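Long-range contact in UPF0053 protein HI0107 (Haemophilus influenzae, PDB 3LAE), which is of unknown function but may bind flavin adenine dinucleotide as a CBS-domain membrane protein, of which this is the C-terminal transporter-associated domain: residues Ile42-Gly53 and Ile63-Ile73. Numbering follows the deposited sequence. Where two conformers were deposited one is given.
Sequences ILEHLEEIPDEG and ITILEVGDNMI. With EDO (1,2-ethanediol), chain E.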
loop_
_atom_site.group_PDB
_atom_site.type_symbol
_atom_site.label_atom_id
_atom_site.label_comp_id
_atom_site.label_asym_id
_atom_site.label_seq_id
_atom_site.Cartn_x
_atom_site.Cartn_y
_atom_site.Cartn_z
ATOM N N ILE A 42 -1.306 1.650 -6.319
ATOM C CA ILE A 42 -0.223 0.856 -6.879
ATOM C C ILE A 42 -0.524 0.469 -8.329
ATOM O O ILE A 42 0.337 0.607 -9.211
ATOM C CB ILE A 42 0.071 -0.394 -6.021
ATOM C CG1 ILE A 42 0.557 0.021 -4.626
ATOM C CG2 ILE A 42 1.118 -1.277 -6.696
ATOM C CD1 ILE A 42 0.539 -1.121 -3.602
ATOM N N LEU A 43 -1.742 0.006 -8.591
ATOM C CA LEU A 43 -2.098 -0.403 -9.950
ATOM C C LEU A 43 -2.038 0.755 -10.934
ATOM O O LEU A 43 -1.638 0.575 -12.086
ATOM C CB LEU A 43 -3.484 -1.046 -9.984
ATOM C CG LEU A 43 -3.634 -2.392 -9.284
ATOM C CD1 LEU A 43 -5.094 -2.841 -9.322
ATOM C CD2 LEU A 43 -2.729 -3.420 -9.924
ATOM N N GLU A 44 -2.415 1.953 -10.494
ATOM C CA GLU A 44 -2.420 3.099 -11.404
ATOM C C GLU A 44 -1.011 3.478 -11.809
ATOM O O GLU A 44 -0.797 4.074 -12.864
ATOM C CB GLU A 44 -3.143 4.298 -10.787
ATOM C CG GLU A 44 -4.631 4.066 -10.656
ATOM C CD GLU A 44 -5.384 5.244 -10.078
ATOM O OE1 GLU A 44 -4.812 6.351 -10.020
ATOM O OE2 GLU A 44 -6.556 5.052 -9.684
ATOM N N HIS A 45 -0.044 3.123 -10.974
ATOM C CA HIS A 45 1.343 3.500 -11.230
ATOM C C HIS A 45 2.112 2.457 -12.027
ATOM O O HIS A 45 3.049 2.792 -12.750
ATOM C CB HIS A 45 2.071 3.804 -9.920
ATOM C CG HIS A 45 1.714 5.131 -9.330
ATOM N ND1 HIS A 45 0.470 5.401 -8.801
ATOM C CD2 HIS A 45 2.439 6.265 -9.180
ATOM C CE1 HIS A 45 0.443 6.642 -8.351
ATOM N NE2 HIS A 45 1.626 7.189 -8.570
ATOM N N LEU A 46 1.711 1.198 -11.909
ATOM C CA LEU A 46 2.429 0.129 -12.587
ATOM C C LEU A 46 1.836 -0.212 -13.950
ATOM O O LEU A 46 0.621 -0.197 -14.141
ATOM C CB LEU A 46 2.518 -1.110 -11.697
ATOM C CG LEU A 46 3.369 -0.878 -10.448
ATOM C CD1 LEU A 46 3.703 -2.194 -9.784
ATOM C CD2 LEU A 46 4.644 -0.128 -10.813
ATOM N N GLU A 47 2.716 -0.505 -14.902
ATOM C CA GLU A 47 2.287 -0.873 -16.245
ATOM C C GLU A 47 2.303 -2.392 -16.402
ATOM O O GLU A 47 2.677 -2.925 -17.451
ATOM C CB GLU A 47 3.164 -0.197 -17.301
ATOM C CG GLU A 47 4.654 -0.407 -17.102
ATOM C CD GLU A 47 5.475 0.247 -18.195
ATOM O OE1 GLU A 47 4.874 0.884 -19.090
ATOM O OE2 GLU A 47 6.718 0.124 -18.159
ATOM N N GLU A 48 1.893 -3.071 -15.334
ATOM C CA GLU A 48 1.770 -4.524 -15.291
ATOM C C GLU A 48 1.445 -4.935 -13.857
ATOM O O GLU A 48 2.022 -4.398 -12.916
ATOM C CB GLU A 48 3.052 -5.207 -15.785
ATOM C CG GLU A 48 4.355 -4.570 -15.300
ATOM C CD GLU A 48 4.744 -5.009 -13.903
ATOM O OE1 GLU A 48 4.784 -4.148 -12.997
ATOM O OE2 GLU A 48 5.012 -6.216 -13.712
ATOM N N ILE A 49 0.500 -5.858 -13.687
ATOM C CA ILE A 49 0.182 -6.369 -12.355
ATOM C C ILE A 49 1.446 -6.959 -11.741
ATOM O O ILE A 49 2.008 -7.921 -12.259
ATOM C CB ILE A 49 -0.940 -7.421 -12.389
ATOM C CG1 ILE A 49 -1.069 -8.107 -11.026
ATOM C CG2 ILE A 49 -0.681 -8.445 -13.486
ATOM C CD1 ILE A 49 -1.479 -7.183 -9.909
ATOM N N PRO A 50 1.910 -6.365 -10.637
ATOM C CA PRO A 50 3.254 -6.661 -10.133
ATOM C C PRO A 50 3.351 -8.005 -9.437
ATOM O O PRO A 50 2.406 -8.444 -8.791
ATOM C CB PRO A 50 3.498 -5.543 -9.129
ATOM C CG PRO A 50 2.126 -5.162 -8.672
ATOM C CD PRO A 50 1.219 -5.345 -9.832
ATOM N N ASP A 51 4.503 -8.649 -9.572
ATOM C CA ASP A 51 4.735 -9.903 -8.890
ATOM C C ASP A 51 4.929 -9.653 -7.409
ATOM O O ASP A 51 5.370 -8.584 -6.988
ATOM C CB ASP A 51 5.993 -10.591 -9.425
ATOM C CG ASP A 51 5.869 -10.996 -10.871
ATOM O OD1 ASP A 51 4.739 -10.983 -11.406
ATOM O OD2 ASP A 51 6.910 -11.335 -11.470
ATOM N N GLU A 52 4.597 -10.654 -6.616
ATOM C CA GLU A 52 5.047 -10.666 -5.244
ATOM C C GLU A 52 6.564 -10.533 -5.221
ATOM O O GLU A 52 7.259 -11.067 -6.093
ATOM C CB GLU A 52 4.601 -11.958 -4.574
ATOM C CG GLU A 52 3.088 -12.030 -4.488
ATOM C CD GLU A 52 2.571 -13.366 -3.996
ATOM O OE1 GLU A 52 3.380 -14.293 -3.738
ATOM O OE2 GLU A 52 1.343 -13.489 -3.848
ATOM N N GLY A 53 7.067 -9.822 -4.221
ATOM C CA GLY A 53 8.492 -9.598 -4.084
ATOM C C GLY A 53 8.974 -8.307 -4.715
ATOM O O GLY A 53 10.112 -7.889 -4.486
ATOM N N ILE A 63 7.780 0.288 -0.775
ATOM C CA ILE A 63 6.739 -0.716 -0.701
ATOM C C ILE A 63 7.241 -2.043 -1.243
ATOM O O ILE A 63 7.885 -2.084 -2.291
ATOM C CB ILE A 63 5.537 -0.267 -1.561
ATOM C CG1 ILE A 63 4.969 1.056 -1.041
ATOM C CG2 ILE A 63 4.469 -1.342 -1.596
ATOM C CD1 ILE A 63 4.039 1.752 -2.048
ATOM N N THR A 64 6.947 -3.124 -0.529
ATOM C CA THR A 64 7.257 -4.468 -0.994
ATOM C C THR A 64 5.947 -5.220 -1.139
ATOM O O THR A 64 5.185 -5.352 -0.174
ATOM C CB THR A 64 8.173 -5.221 0.004
ATOM O OG1 THR A 64 9.377 -4.464 0.203
ATOM C CG2 THR A 64 8.549 -6.610 -0.536
ATOM N N ILE A 65 5.661 -5.711 -2.335
ATOM C CA ILE A 65 4.445 -6.484 -2.568
ATOM C C ILE A 65 4.590 -7.866 -1.931
ATOM O O ILE A 65 5.488 -8.633 -2.296
ATOM C CB ILE A 65 4.154 -6.630 -4.079
ATOM C CG1 ILE A 65 4.161 -5.256 -4.749
ATOM C CG2 ILE A 65 2.824 -7.323 -4.301
ATOM C CD1 ILE A 65 3.122 -4.308 -4.185
ATOM N N LEU A 66 3.707 -8.194 -0.986
ATOM C CA LEU A 66 3.779 -9.481 -0.293
ATOM C C LEU A 66 2.819 -10.542 -0.840
ATOM O O LEU A 66 3.151 -11.732 -0.876
ATOM C CB LEU A 66 3.510 -9.308 1.205
ATOM C CG LEU A 66 4.419 -8.392 1.999
ATOM C CD1 LEU A 66 3.992 -8.395 3.460
ATOM C CD2 LEU A 66 5.888 -8.834 1.852
ATOM N N GLU A 67 1.622 -10.115 -1.240
ATOM C CA GLU A 67 0.590 -11.047 -1.663
ATOM C C GLU A 67 -0.224 -10.416 -2.773
ATOM O O GLU A 67 -0.708 -9.289 -2.620
ATOM C CB GLU A 67 -0.358 -11.415 -0.509
ATOM C CG GLU A 67 -1.310 -12.542 -0.895
ATOM C CD GLU A 67 -2.403 -12.815 0.126
ATOM O OE1 GLU A 67 -2.312 -12.291 1.252
ATOM O OE2 GLU A 67 -3.364 -13.554 -0.215
ATOM N N VAL A 68 -0.351 -11.140 -3.884
ATOM C CA VAL A 68 -1.202 -10.737 -5.002
ATOM C C VAL A 68 -2.221 -11.837 -5.264
ATOM O O VAL A 68 -1.887 -13.022 -5.198
ATOM C CB VAL A 68 -0.373 -10.519 -6.288
ATOM C CG1 VAL A 68 -1.273 -10.166 -7.470
ATOM C CG2 VAL A 68 0.672 -9.445 -6.075
ATOM N N GLY A 69 -3.447 -11.456 -5.580
ATOM C CA GLY A 69 -4.473 -12.426 -5.898
ATOM C C GLY A 69 -5.547 -11.721 -6.684
ATOM O O GLY A 69 -5.815 -10.547 -6.446
ATOM N N ASP A 70 -6.152 -12.424 -7.630
ATOM C CA ASP A 70 -7.200 -11.857 -8.471
ATOM C C ASP A 70 -6.744 -10.555 -9.103
ATOM O O ASP A 70 -7.495 -9.591 -9.198
ATOM C CB ASP A 70 -8.492 -11.658 -7.683
ATOM C CG ASP A 70 -9.401 -12.869 -7.750
ATOM O OD1 ASP A 70 -8.897 -13.969 -8.065
ATOM O OD2 ASP A 70 -10.615 -12.722 -7.492
ATOM N N ASN A 71 -5.498 -10.550 -9.561
ATOM C CA ASN A 71 -4.913 -9.358 -10.164
ATOM C C ASN A 71 -5.093 -8.103 -9.314
ATOM O O ASN A 71 -5.255 -7.002 -9.846
ATOM C CB ASN A 71 -5.484 -9.120 -11.564
ATOM C CG ASN A 71 -5.080 -10.197 -12.551
ATOM O OD1 ASN A 71 -5.884 -10.622 -13.377
ATOM N ND2 ASN A 71 -3.827 -10.645 -12.470
HETATM N N MSE A 72 -5.137 -8.264 -7.990
HETATM C CA MSE A 72 -5.121 -7.115 -7.078
HETATM C C MSE A 72 -4.057 -7.331 -6.004
HETATM O O MSE A 72 -3.755 -8.471 -5.641
HETATM C CB MSE A 72 -6.512 -6.797 -6.466
HETATM C CG MSE A 72 -6.921 -7.560 -5.178
HETATM SE SE MSE A 72 -8.405 -6.767 -4.100
HETATM C CE MSE A 72 -7.321 -5.563 -2.984
ATOM N N ILE A 73 -3.458 -6.240 -5.535
ATOM C CA ILE A 73 -2.535 -6.317 -4.411
ATOM C C ILE A 73 -3.355 -6.593 -3.167
ATOM O O ILE A 73 -4.263 -5.827 -2.822
ATOM C CB ILE A 73 -1.758 -5.011 -4.197
ATOM C CG1 ILE A 73 -0.734 -4.795 -5.313
ATOM C CG2 ILE A 73 -1.047 -5.035 -2.846
ATOM C CD1 ILE A 73 -1.314 -4.187 -6.557
HETATM C C1 EDO E . -4.936 -15.792 -9.357
HETATM O O1 EDO E . -6.137 -15.213 -8.834
HETATM C C2 EDO E . -3.763 -15.405 -8.466
HETATM O O2 EDO E . -4.008 -15.878 -7.136
HETATM O O HOH W 1 5.138 -13.892 -1.479
#
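Glu-52 turns its CG beside its own backbone N (chi1 -65°) and then runs extended, which lays the carboxylate along the edge of the strand at Leu-66 to Val-68. There Glu-52 OE2 accepts a nearly straight hydrogen bond from Val-68 N (2.9 Å), using the lone pair that faces away from OE1. A water donates to both Glu-52 OE1 and Leu-66 O, so each carboxylate oxygen has a partner. One step on, Gly-53 N gives a hydrogen bond to Ile-65 O (2.8 Å). In Ile-49, CG1 lies anti to the backbone N (chi1 170°), which sends CD1 toward Val-68 and the hairpin turn. Ile-49 CD1 meets Val-68 CG1 tip to tip at 3.9 Å and also rests on the backbone of Asn-71. Deeper in, several neighbours share Ile-73 CD1. Leu-43 CD2 touches Ile-73 CD1 at 3.7 Å. Ile-42 CG2 packs on the same methyl, while Pro-50 CG comes in across it. Ile-42 CD1 reaches end-on to Ile-65 CD1 (4.1 Å). Ile-73 N also bonds to Asn-39 OD1, which ties the strand to helix 38-45. Leu-66 and Glu-67 both face Gln-75. This classic beta bulge lies within the antiparallel hairpin of strands 61-69 and 72-80, against which the helix end and its following loop pack in this alpha+beta transporter-associated domain.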